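Local structure of alanine glyoxylate transaminase (Thermococcus litoralis, 2ZC0) at residues A[199-204]-A[209-214]; A[154-159]-A[176-181]; A[251-256]-A[284-289]; A[82-87]-A[243-248]. The protein probably catalyses the pyridoxal-phosphate-dependent transfer of an amino group from alanine to glyoxylate, yielding pyruvate and glycine, and works as a homodimer. All coordinates share one frame; numbering follows the deposited sequence.

Contact 1 (A[199-204]-A[209-214]). With PMP (4'-deoxy-4'-aminopyridoxal-5'-phosphate), chain F.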
# COMPACT_ATOMS: atom_id res chain seq x y z
N ALA A 199 -25.31 -22.36 -8.38
CA ALA A 199 -24.79 -21.68 -9.56
C ALA A 199 -23.63 -20.76 -9.16
O ALA A 199 -22.65 -20.63 -9.90
CB ALA A 199 -25.90 -20.86 -10.22
N LEU A 200 -23.74 -20.14 -7.99
CA LEU A 200 -22.69 -19.27 -7.47
C LEU A 200 -21.44 -20.12 -7.23
O LEU A 200 -20.34 -19.77 -7.65
CB LEU A 200 -23.14 -18.59 -6.17
CG LEU A 200 -22.10 -17.82 -5.33
CD1 LEU A 200 -21.35 -16.83 -6.20
CD2 LEU A 200 -22.79 -17.12 -4.16
N LEU A 201 -21.63 -21.27 -6.57
CA LEU A 201 -20.51 -22.17 -6.32
C LEU A 201 -19.86 -22.60 -7.64
O LEU A 201 -18.63 -22.71 -7.71
CB LEU A 201 -20.99 -23.39 -5.54
CG LEU A 201 -21.34 -23.09 -4.08
CD1 LEU A 201 -21.90 -24.34 -3.42
CD2 LEU A 201 -20.11 -22.62 -3.33
N GLU A 202 -20.65 -22.83 -8.68
CA GLU A 202 -20.07 -23.23 -9.96
C GLU A 202 -19.20 -22.11 -10.53
O GLU A 202 -18.08 -22.34 -10.98
CB GLU A 202 -21.17 -23.59 -10.97
CG GLU A 202 -21.88 -24.92 -10.72
CD GLU A 202 -23.12 -25.09 -11.61
OE1 GLU A 202 -23.01 -24.84 -12.83
OE2 GLU A 202 -24.19 -25.47 -11.08
N ILE A 203 -19.73 -20.89 -10.52
CA ILE A 203 -19.00 -19.74 -11.03
C ILE A 203 -17.69 -19.50 -10.27
O ILE A 203 -16.66 -19.18 -10.88
CB ILE A 203 -19.88 -18.49 -10.97
CG1 ILE A 203 -21.04 -18.66 -11.97
CG2 ILE A 203 -19.06 -17.23 -11.26
CD1 ILE A 203 -21.97 -17.48 -12.04
N ALA A 204 -17.73 -19.67 -8.96
CA ALA A 204 -16.53 -19.49 -8.15
C ALA A 204 -15.49 -20.50 -8.61
O ALA A 204 -14.32 -20.16 -8.82
CB ALA A 204 -16.84 -19.70 -6.67
N LEU A 209 -12.38 -18.37 -7.68
CA LEU A 209 -12.58 -17.24 -6.79
C LEU A 209 -12.93 -17.77 -5.41
O LEU A 209 -13.33 -18.92 -5.25
CB LEU A 209 -13.71 -16.34 -7.32
CG LEU A 209 -13.49 -15.65 -8.68
CD1 LEU A 209 -14.78 -15.04 -9.21
CD2 LEU A 209 -12.44 -14.57 -8.51
N LEU A 210 -12.77 -16.93 -4.40
CA LEU A 210 -13.10 -17.30 -3.03
C LEU A 210 -14.41 -16.60 -2.73
O LEU A 210 -14.70 -15.55 -3.32
CB LEU A 210 -12.00 -16.84 -2.07
CG LEU A 210 -11.09 -17.90 -1.42
CD1 LEU A 210 -10.71 -19.00 -2.40
CD2 LEU A 210 -9.86 -17.20 -0.90
N ILE A 211 -15.20 -17.17 -1.83
CA ILE A 211 -16.49 -16.61 -1.45
C ILE A 211 -16.55 -16.47 0.05
O ILE A 211 -16.33 -17.44 0.76
CB ILE A 211 -17.67 -17.56 -1.85
CG1 ILE A 211 -17.81 -17.64 -3.37
CG2 ILE A 211 -18.97 -17.11 -1.20
CD1 ILE A 211 -18.74 -18.77 -3.83
N ILE A 212 -16.83 -15.27 0.53
CA ILE A 212 -16.98 -15.02 1.97
C ILE A 212 -18.48 -14.97 2.21
O ILE A 212 -19.15 -14.03 1.78
CB ILE A 212 -16.40 -13.66 2.39
CG1 ILE A 212 -14.88 -13.62 2.14
CG2 ILE A 212 -16.74 -13.40 3.83
CD1 ILE A 212 -14.24 -12.33 2.60
N GLU A 213 -19.01 -15.98 2.89
CA GLU A 213 -20.43 -16.11 3.19
C GLU A 213 -20.80 -15.54 4.56
O GLU A 213 -20.34 -16.05 5.59
CB GLU A 213 -20.85 -17.59 3.11
CG GLU A 213 -22.30 -17.92 3.51
CD GLU A 213 -22.73 -19.36 3.18
OE1 GLU A 213 -23.93 -19.58 2.93
OE2 GLU A 213 -21.88 -20.27 3.18
N ASP A 214 -21.64 -14.51 4.57
CA ASP A 214 -22.08 -13.88 5.80
C ASP A 214 -23.35 -14.59 6.28
O ASP A 214 -24.38 -14.52 5.62
CB ASP A 214 -22.35 -12.40 5.53
CG ASP A 214 -22.46 -11.57 6.79
OD1 ASP A 214 -22.07 -10.39 6.73
OD2 ASP A 214 -22.96 -12.07 7.81
N1 PMP F . -23.10 -9.03 8.82
C2 PMP F . -24.30 -8.46 8.54
C2A PMP F . -24.89 -8.74 7.16
C3 PMP F . -24.97 -7.65 9.49
O3 PMP F . -26.19 -7.08 9.17
C4 PMP F . -24.35 -7.42 10.78
C4A PMP F . -25.08 -6.54 11.80
N4A PMP F . -24.33 -5.34 12.17
C5 PMP F . -22.98 -8.10 11.04
C6 PMP F . -22.41 -8.89 10.01
C5A PMP F . -22.22 -7.95 12.36
O4P PMP F . -22.81 -8.42 13.17
P PMP F . -22.00 -8.36 14.63
O1P PMP F . -21.38 -9.99 15.38
O2P PMP F . -23.27 -7.64 15.86
O3P PMP F . -20.56 -7.25 14.60
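I211 sets its CD1 methyl against one side of helix 194-207, A204 CB being the closest carbon at 3.5 Å. CG1 of I211 stands anti to the carbonyl carbon (chi1 -68°) and the chain runs on extended, so CD1 leads. L200 meets it tip to tip, its CG 3.8 Å from I211 CD1, while L201 crosses it at about a right angle with CD2 4.1 Å from the same methyl. L209, just before the strand, gives the one polar link: its N donates to A204 O over 2.9 Å (149° at the hydrogen), tying the end of the helix to the start of strand 210-214. The contact thus closes the beta-alpha-beta unit of strand 175-180, helix 194-207 and strand 210-214. At the far end of the strand, D214 OD1 lies 2.7 Å from PMP N1 and is hydrogen-bonded to Y179 OH. An alanine here is likely to leave PMP N1 without its carboxylate partner and Y179 OH without that bond. The chemistry is divided along one strand: branched apolar side chains fasten its beginning to the helix, and its last residue presents a carboxylate to the pyridine nitrogen, as is usual in this aminotransferase family.

Contact 2 (A[154-159]-A[176-181])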
# COMPACT_ATOMS: atom_id res chain seq x y z
N ASP A 154 -34.90 -13.36 -4.89
CA ASP A 154 -34.18 -14.63 -4.87
C ASP A 154 -32.69 -14.44 -4.64
O ASP A 154 -31.88 -15.33 -4.91
CB ASP A 154 -34.43 -15.42 -6.16
CG ASP A 154 -35.67 -16.25 -6.09
OD1 ASP A 154 -35.97 -16.73 -4.97
OD2 ASP A 154 -36.35 -16.45 -7.12
N GLY A 155 -32.32 -13.26 -4.15
CA GLY A 155 -30.92 -12.97 -3.88
C GLY A 155 -30.16 -12.47 -5.09
O GLY A 155 -30.76 -12.05 -6.09
N MET A 156 -28.83 -12.53 -5.00
CA MET A 156 -27.97 -12.08 -6.09
C MET A 156 -28.37 -12.72 -7.42
O MET A 156 -28.71 -13.90 -7.47
CB MET A 156 -26.50 -12.43 -5.79
CG MET A 156 -25.52 -11.91 -6.84
SD MET A 156 -23.77 -12.45 -6.66
CE MET A 156 -23.36 -11.85 -5.01
N ARG A 157 -28.31 -11.93 -8.49
CA ARG A 157 -28.61 -12.40 -9.84
C ARG A 157 -27.32 -13.05 -10.35
O ARG A 157 -26.50 -12.40 -11.01
CB ARG A 157 -29.01 -11.23 -10.75
CG ARG A 157 -30.45 -10.73 -10.58
CD ARG A 157 -31.45 -11.75 -11.14
NE ARG A 157 -31.21 -11.99 -12.55
CZ ARG A 157 -31.43 -11.09 -13.51
NH1 ARG A 157 -31.17 -11.39 -14.77
NH2 ARG A 157 -31.92 -9.89 -13.19
N VAL A 158 -27.15 -14.33 -10.02
CA VAL A 158 -25.95 -15.07 -10.42
C VAL A 158 -25.59 -14.95 -11.90
O VAL A 158 -24.41 -14.96 -12.27
CB VAL A 158 -26.08 -16.56 -10.02
CG1 VAL A 158 -24.79 -17.30 -10.32
CG2 VAL A 158 -26.41 -16.67 -8.53
N ASP A 159 -26.59 -14.83 -12.77
CA ASP A 159 -26.29 -14.70 -14.20
C ASP A 159 -25.59 -13.36 -14.45
O ASP A 159 -24.66 -13.27 -15.25
CB ASP A 159 -27.58 -14.78 -15.03
CG ASP A 159 -28.60 -13.76 -14.62
OD1 ASP A 159 -29.05 -13.79 -13.46
OD2 ASP A 159 -28.96 -12.91 -15.46
N LYS A 176 -10.85 -11.35 -6.84
CA LYS A 176 -10.61 -12.66 -6.25
C LYS A 176 -11.66 -13.09 -5.26
O LYS A 176 -11.86 -14.28 -5.04
CB LYS A 176 -9.24 -12.70 -5.57
CG LYS A 176 -9.27 -12.26 -4.12
CD LYS A 176 -7.92 -12.42 -3.41
CE LYS A 176 -6.92 -11.35 -3.83
NZ LYS A 176 -5.75 -11.33 -2.93
N LEU A 177 -12.34 -12.12 -4.65
CA LEU A 177 -13.34 -12.45 -3.65
C LEU A 177 -14.73 -11.99 -4.02
O LEU A 177 -14.93 -11.03 -4.77
CB LEU A 177 -12.98 -11.82 -2.29
CG LEU A 177 -11.56 -11.95 -1.71
CD1 LEU A 177 -11.42 -11.02 -0.50
CD2 LEU A 177 -11.30 -13.39 -1.33
N ILE A 178 -15.70 -12.69 -3.45
CA ILE A 178 -17.10 -12.39 -3.62
C ILE A 178 -17.66 -12.47 -2.21
O ILE A 178 -17.53 -13.50 -1.56
CB ILE A 178 -17.83 -13.44 -4.47
CG1 ILE A 178 -17.41 -13.33 -5.93
CG2 ILE A 178 -19.34 -13.27 -4.30
CD1 ILE A 178 -18.07 -14.38 -6.81
N TYR A 179 -18.23 -11.37 -1.73
CA TYR A 179 -18.84 -11.28 -0.42
C TYR A 179 -20.35 -11.37 -0.65
O TYR A 179 -20.91 -10.61 -1.46
CB TYR A 179 -18.50 -9.95 0.25
CG TYR A 179 -19.32 -9.60 1.49
CD1 TYR A 179 -20.26 -8.57 1.45
CD2 TYR A 179 -19.15 -10.28 2.69
CE1 TYR A 179 -21.02 -8.24 2.57
CE2 TYR A 179 -19.91 -9.96 3.83
CZ TYR A 179 -20.85 -8.93 3.75
OH TYR A 179 -21.62 -8.60 4.84
N THR A 180 -21.01 -12.30 0.05
CA THR A 180 -22.44 -12.49 -0.09
C THR A 180 -23.13 -12.80 1.24
O THR A 180 -22.54 -13.39 2.14
CB THR A 180 -22.74 -13.65 -1.09
OG1 THR A 180 -24.14 -13.95 -1.08
CG2 THR A 180 -21.96 -14.90 -0.71
N ILE A 181 -24.38 -12.36 1.34
CA ILE A 181 -25.22 -12.57 2.52
C ILE A 181 -26.44 -13.33 1.97
O ILE A 181 -27.51 -12.74 1.74
CB ILE A 181 -25.70 -11.22 3.11
CG1 ILE A 181 -24.51 -10.25 3.22
CG2 ILE A 181 -26.38 -11.45 4.46
CD1 ILE A 181 -24.88 -8.82 3.58
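M156 lays its terminal methyl against strand 175-180, CE coming 4.3 Å from I178 CG2 and 4.4 Å from T180 CB. The side chain is stretched out, CG anti to the backbone N (chi1 -176°), and bends only at the last torsion (chi3 -58°), which lets CE reach both residues. Y179 lies between them in sequence, but its CB points away, and its ring sits beside the cofactor on the other face of the sheet. In the mixed sheet, strand 155-156 is outermost in this chain, so M156 reaches back across the face, touching I126 and E128 of strand 124-129 on the way. Behind it the chain makes an inverse gamma turn centred on R157 and enters helix 158-170. There R157 grips the D159 carboxylate side-on, NE 3.0 Å from OD1 and NH1 2.8 Å from OD2; both oxygens use their syn lone pairs, although they lie well out of the guanidinium plane. T180 OG1, close to the methionine, is satisfied by E128 OE2. Across the two segments the contact is therefore one of dispersion alone, at rather loose distances, while the ion pair stays within segment 154-159, between the N-cap residue and the first helical turn.

Contact 3 (A[251-256]-A[284-289]). With PMP (4'-deoxy-4'-aminopyridoxal-5'-phosphate), chain F.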
# COMPACT_ATOMS: atom_id res chain seq x y z
N THR A 251 -26.62 -8.72 20.39
CA THR A 251 -25.75 -7.97 19.51
C THR A 251 -24.58 -7.23 20.19
O THR A 251 -23.60 -6.90 19.53
CB THR A 251 -26.62 -7.00 18.70
OG1 THR A 251 -26.16 -6.94 17.35
CG2 THR A 251 -26.60 -5.65 19.32
N GLY A 252 -24.68 -6.97 21.49
CA GLY A 252 -23.62 -6.26 22.19
C GLY A 252 -22.54 -7.10 22.86
O GLY A 252 -21.62 -6.55 23.46
N PHE A 253 -22.64 -8.43 22.76
CA PHE A 253 -21.66 -9.33 23.37
C PHE A 253 -20.39 -9.42 22.52
O PHE A 253 -19.32 -9.77 23.01
CB PHE A 253 -22.27 -10.74 23.58
CG PHE A 253 -23.26 -10.82 24.72
CD1 PHE A 253 -22.83 -10.75 26.05
CD2 PHE A 253 -24.63 -10.92 24.47
CE1 PHE A 253 -23.74 -10.77 27.11
CE2 PHE A 253 -25.56 -10.94 25.53
CZ PHE A 253 -25.11 -10.86 26.85
N ARG A 254 -20.51 -9.10 21.24
CA ARG A 254 -19.36 -9.12 20.34
C ARG A 254 -18.79 -10.53 20.23
O ARG A 254 -17.60 -10.74 20.47
CB ARG A 254 -18.25 -8.16 20.86
CG ARG A 254 -18.68 -6.71 21.17
CD ARG A 254 -18.94 -5.91 19.90
NE ARG A 254 -20.10 -6.43 19.23
CZ ARG A 254 -20.22 -6.60 17.91
NH1 ARG A 254 -21.36 -7.10 17.44
NH2 ARG A 254 -19.24 -6.27 17.08
N ILE A 255 -19.63 -11.50 19.89
CA ILE A 255 -19.19 -12.89 19.74
C ILE A 255 -19.50 -13.37 18.32
O ILE A 255 -20.66 -13.63 17.97
CB ILE A 255 -19.87 -13.86 20.74
CG1 ILE A 255 -19.31 -13.64 22.15
CG2 ILE A 255 -19.61 -15.32 20.34
CD1 ILE A 255 -17.81 -13.95 22.29
N GLY A 256 -18.46 -13.44 17.50
CA GLY A 256 -18.60 -13.87 16.13
C GLY A 256 -17.50 -14.86 15.79
O GLY A 256 -16.69 -15.22 16.65
N GLN A 284 -17.69 -15.05 25.87
CA GLN A 284 -17.41 -16.39 25.38
C GLN A 284 -18.00 -17.43 26.34
O GLN A 284 -18.65 -18.38 25.91
CB GLN A 284 -15.90 -16.60 25.22
CG GLN A 284 -15.23 -15.76 24.13
CD GLN A 284 -13.79 -16.18 23.89
OE1 GLN A 284 -12.86 -15.37 24.04
NE2 GLN A 284 -13.60 -17.44 23.53
N TYR A 285 -17.76 -17.25 27.63
CA TYR A 285 -18.26 -18.18 28.63
C TYR A 285 -19.79 -18.14 28.70
O TYR A 285 -20.43 -19.18 28.81
CB TYR A 285 -17.61 -17.89 29.98
CG TYR A 285 -16.28 -18.59 30.14
CD1 TYR A 285 -16.21 -19.98 30.19
CD2 TYR A 285 -15.08 -17.87 30.19
CE1 TYR A 285 -15.00 -20.64 30.28
CE2 TYR A 285 -13.85 -18.53 30.28
CZ TYR A 285 -13.82 -19.92 30.32
OH TYR A 285 -12.62 -20.60 30.38
N ILE A 286 -20.36 -16.94 28.62
CA ILE A 286 -21.82 -16.80 28.64
C ILE A 286 -22.39 -17.61 27.47
O ILE A 286 -23.39 -18.33 27.63
CB ILE A 286 -22.26 -15.33 28.48
CG1 ILE A 286 -21.99 -14.54 29.76
CG2 ILE A 286 -23.75 -15.27 28.15
CD1 ILE A 286 -22.50 -13.11 29.70
N ALA A 287 -21.76 -17.49 26.30
CA ALA A 287 -22.19 -18.19 25.09
C ALA A 287 -21.97 -19.69 25.20
O ALA A 287 -22.72 -20.48 24.62
CB ALA A 287 -21.41 -17.65 23.88
N LEU A 288 -20.93 -20.08 25.94
CA LEU A 288 -20.61 -21.49 26.13
C LEU A 288 -21.70 -22.19 26.94
O LEU A 288 -22.14 -23.28 26.59
CB LEU A 288 -19.27 -21.63 26.84
CG LEU A 288 -18.86 -23.07 27.18
CD1 LEU A 288 -18.80 -23.91 25.91
CD2 LEU A 288 -17.52 -23.06 27.88
N GLU A 289 -22.13 -21.55 28.03
CA GLU A 289 -23.18 -22.11 28.88
C GLU A 289 -24.51 -22.07 28.15
O GLU A 289 -25.28 -23.03 28.20
CB GLU A 289 -23.30 -21.32 30.19
CG GLU A 289 -22.26 -21.70 31.22
CD GLU A 289 -22.24 -23.19 31.49
OE1 GLU A 289 -23.30 -23.76 31.82
OE2 GLU A 289 -21.15 -23.80 31.37
N1 PMP F . -23.10 -9.03 8.82
C2 PMP F . -24.30 -8.46 8.54
C2A PMP F . -24.89 -8.74 7.16
C3 PMP F . -24.97 -7.65 9.49
O3 PMP F . -26.19 -7.08 9.17
C4 PMP F . -24.35 -7.42 10.78
C4A PMP F . -25.08 -6.54 11.80
N4A PMP F . -24.33 -5.34 12.17
C5 PMP F . -22.98 -8.10 11.04
C6 PMP F . -22.41 -8.89 10.01
C5A PMP F . -22.22 -7.95 12.36
O4P PMP F . -22.81 -8.42 13.17
P PMP F . -22.00 -8.36 14.63
O1P PMP F . -21.38 -9.99 15.38
O2P PMP F . -23.27 -7.64 15.86
O3P PMP F . -20.56 -7.25 14.60
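I255 sets CD1 3.6 Å from Q284 CG in apolar packing, the two side chains crossing at about a right angle, and the same methyl lies close to the Q284 backbone N. F253 offers the ring atom CE1 to I286 CD1 at 3.7 Å, the methyl approaching the ring obliquely; with CG anti to the carbonyl carbon (chi1 -74°), the ring is directed at helix 281-292. Around this pair the helix 51-64 closes in, L54 against F253 and A58 against I286. The segment 251-256 is the connection between the antiparallel neighbours 239-244 and 256-259 of the sheet, in an aminotransferase family where this region carries a phosphate-binding arginine. Polar contacts occupy the other side of the loop. R254, bent at chi2 and chi3, gives NH2 to PMP O3P at 3.0 Å (145° at the hydrogen), with the phosphorus in the guanidinium plane at its edge. Its NH1 bonds T251 O at 3.1 Å in the carbonyl plane, which helps fix the rotation of the group. A methionine in its place would probably leave the phosphate without this positive partner and T251 O without its donor. NH2 of R254 also bonds D276 O of the second subunit.

Contact 4 (A[82-87]-A[243-248]). With PMP (4'-deoxy-4'-aminopyridoxal-5'-phosphate), chain F.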
# COMPACT_ATOMS: atom_id res chain seq x y z
N GLU A 82 -15.65 -25.95 20.25
CA GLU A 82 -16.26 -27.27 20.13
C GLU A 82 -17.78 -27.17 20.14
O GLU A 82 -18.46 -27.78 19.31
CB GLU A 82 -15.76 -28.20 21.25
CG GLU A 82 -14.30 -28.60 21.09
CD GLU A 82 -13.72 -29.26 22.33
OE1 GLU A 82 -12.57 -29.75 22.26
OE2 GLU A 82 -14.41 -29.29 23.38
N GLU A 83 -18.33 -26.38 21.06
CA GLU A 83 -19.78 -26.23 21.12
C GLU A 83 -20.35 -25.60 19.85
O GLU A 83 -21.41 -26.01 19.38
CB GLU A 83 -20.19 -25.41 22.35
CG GLU A 83 -20.24 -26.23 23.62
CD GLU A 83 -21.34 -27.28 23.60
OE1 GLU A 83 -21.14 -28.37 24.18
OE2 GLU A 83 -22.41 -27.02 23.00
N LEU A 84 -19.64 -24.61 19.30
CA LEU A 84 -20.08 -23.95 18.07
C LEU A 84 -20.06 -24.91 16.90
O LEU A 84 -20.91 -24.86 16.01
CB LEU A 84 -19.19 -22.76 17.76
CG LEU A 84 -19.47 -21.51 18.59
CD1 LEU A 84 -18.41 -20.45 18.33
CD2 LEU A 84 -20.87 -21.00 18.23
N ALA A 85 -19.07 -25.80 16.91
CA ALA A 85 -18.95 -26.78 15.84
C ALA A 85 -20.17 -27.70 15.86
O ALA A 85 -20.72 -28.02 14.81
CB ALA A 85 -17.67 -27.58 16.03
N ALA A 86 -20.58 -28.12 17.05
CA ALA A 86 -21.74 -29.00 17.22
C ALA A 86 -23.00 -28.23 16.92
O ALA A 86 -23.94 -28.74 16.31
CB ALA A 86 -21.79 -29.54 18.65
N PHE A 87 -23.03 -26.98 17.38
CA PHE A 87 -24.17 -26.11 17.17
C PHE A 87 -24.37 -25.87 15.68
O PHE A 87 -25.50 -25.81 15.21
CB PHE A 87 -23.95 -24.78 17.89
CG PHE A 87 -24.95 -23.72 17.52
CD1 PHE A 87 -24.60 -22.71 16.63
CD2 PHE A 87 -26.23 -23.72 18.07
CE1 PHE A 87 -25.51 -21.71 16.29
CE2 PHE A 87 -27.14 -22.72 17.74
CZ PHE A 87 -26.79 -21.72 16.85
N GLY A 243 -19.54 -15.52 10.62
CA GLY A 243 -20.80 -15.61 11.32
C GLY A 243 -20.81 -14.93 12.66
O GLY A 243 -19.83 -14.29 13.05
N THR A 244 -21.92 -15.07 13.37
CA THR A 244 -22.06 -14.46 14.67
C THR A 244 -23.31 -14.92 15.41
O THR A 244 -24.26 -15.42 14.80
CB THR A 244 -22.08 -12.92 14.55
OG1 THR A 244 -22.33 -12.35 15.84
CG2 THR A 244 -23.14 -12.47 13.57
N LEU A 245 -23.28 -14.76 16.73
CA LEU A 245 -24.39 -15.12 17.60
C LEU A 245 -25.08 -13.85 18.08
O LEU A 245 -26.00 -13.90 18.89
CB LEU A 245 -23.88 -15.87 18.84
CG LEU A 245 -23.85 -17.39 18.89
CD1 LEU A 245 -23.30 -17.82 20.24
CD2 LEU A 245 -25.25 -17.97 18.69
N SER A 246 -24.62 -12.70 17.57
CA SER A 246 -25.19 -11.43 17.97
C SER A 246 -26.72 -11.35 17.83
O SER A 246 -27.39 -10.80 18.70
CB SER A 246 -24.52 -10.28 17.20
OG SER A 246 -24.75 -10.38 15.80
N LYS A 247 -27.28 -11.92 16.76
CA LYS A 247 -28.74 -11.87 16.58
C LYS A 247 -29.47 -12.91 17.42
O LYS A 247 -30.70 -12.98 17.38
CB LYS A 247 -29.11 -12.04 15.11
CG LYS A 247 -28.30 -11.16 14.16
CD LYS A 247 -28.41 -9.70 14.53
CE LYS A 247 -27.21 -8.91 14.01
NZ LYS A 247 -27.06 -9.02 12.54
N VAL A 248 -28.73 -13.71 18.17
CA VAL A 248 -29.31 -14.75 19.00
C VAL A 248 -29.07 -14.47 20.48
O VAL A 248 -30.01 -14.27 21.25
CB VAL A 248 -28.71 -16.13 18.66
CG1 VAL A 248 -29.26 -17.20 19.61
CG2 VAL A 248 -29.02 -16.50 17.21
N1 PMP F . -23.10 -9.03 8.82
C2 PMP F . -24.30 -8.46 8.54
C2A PMP F . -24.89 -8.74 7.16
C3 PMP F . -24.97 -7.65 9.49
O3 PMP F . -26.19 -7.08 9.17
C4 PMP F . -24.35 -7.42 10.78
C4A PMP F . -25.08 -6.54 11.80
N4A PMP F . -24.33 -5.34 12.17
C5 PMP F . -22.98 -8.10 11.04
C6 PMP F . -22.41 -8.89 10.01
C5A PMP F . -22.22 -7.95 12.36
O4P PMP F . -22.81 -8.42 13.17
P PMP F . -22.00 -8.36 14.63
O1P PMP F . -21.38 -9.99 15.38
O2P PMP F . -23.27 -7.64 15.86
O3P PMP F . -20.56 -7.25 14.60
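L245 turns one methyl to L84 and the other to F87, on the same side of helix 78-91. CD1 lies 4.5 Å from L84 CD2, and CD2 the same 4.5 Å from F87 CZ, meeting that ring obliquely. Both distances are at the long end for packing, and the L245 first torsion (chi1 -95°) is off the staggered value. L84 and F87, one helical turn apart, both direct CB at the loop. The residues flanking L245 turn to the cofactor instead. T244 OG1, placed opposite the backbone N by chi1 175°, donates to PMP O1P over 2.6 Å, and it accepts from S246 N at 2.9 Å (165° at the hydrogen), an ST turn at the phosphate. S246 OG makes a weak contact of 3.1 Å with PMP O2P. K247 brings NZ to 3.3 Å from PMP C4A, with no covalent link, and NZ is also hydrogen-bonded to Y217 OH; this placement is consistent with the lysine that forms the internal aldimine in this family. Further along, V248 N bonds L245 O at 2.8 Å and turns the chain. Within T244-K247, L245 faces the apolar core while T244 and S246 face the phosphate and K247 faces C4A. Outside the pair, F87 stands edge-to-face to F296 and also meets the F219 ring and L291 of helix 281-292. L84 packs on I101 and I103 of strand 101-104, and W257 of strand 256-259 touches both L84 and L245.

Overall arrangement
The four contacts form two groups, around opposite ends of PMP. Contacts 1 and 2, centres 7 Å apart, share neighbouring parallel strands: D214 N bonds T180 O at 2.8 Å, and I203 CD1 packs 3.3 Å from V158 CG1 between their helices. They lie at the pyridine end. Contacts 3 and 4, centres 9 Å apart, frame the phosphate; I255 O takes L245 N at 3.1 Å and also lies in hydrogen-bonding range of T244 OG1. Contact 1 stands about 22 Å from contact 4, centre to centre, yet both meet the cofactor. Contacts 2 and 3, about 29 Å apart, fall on opposite sides of the chain's centre.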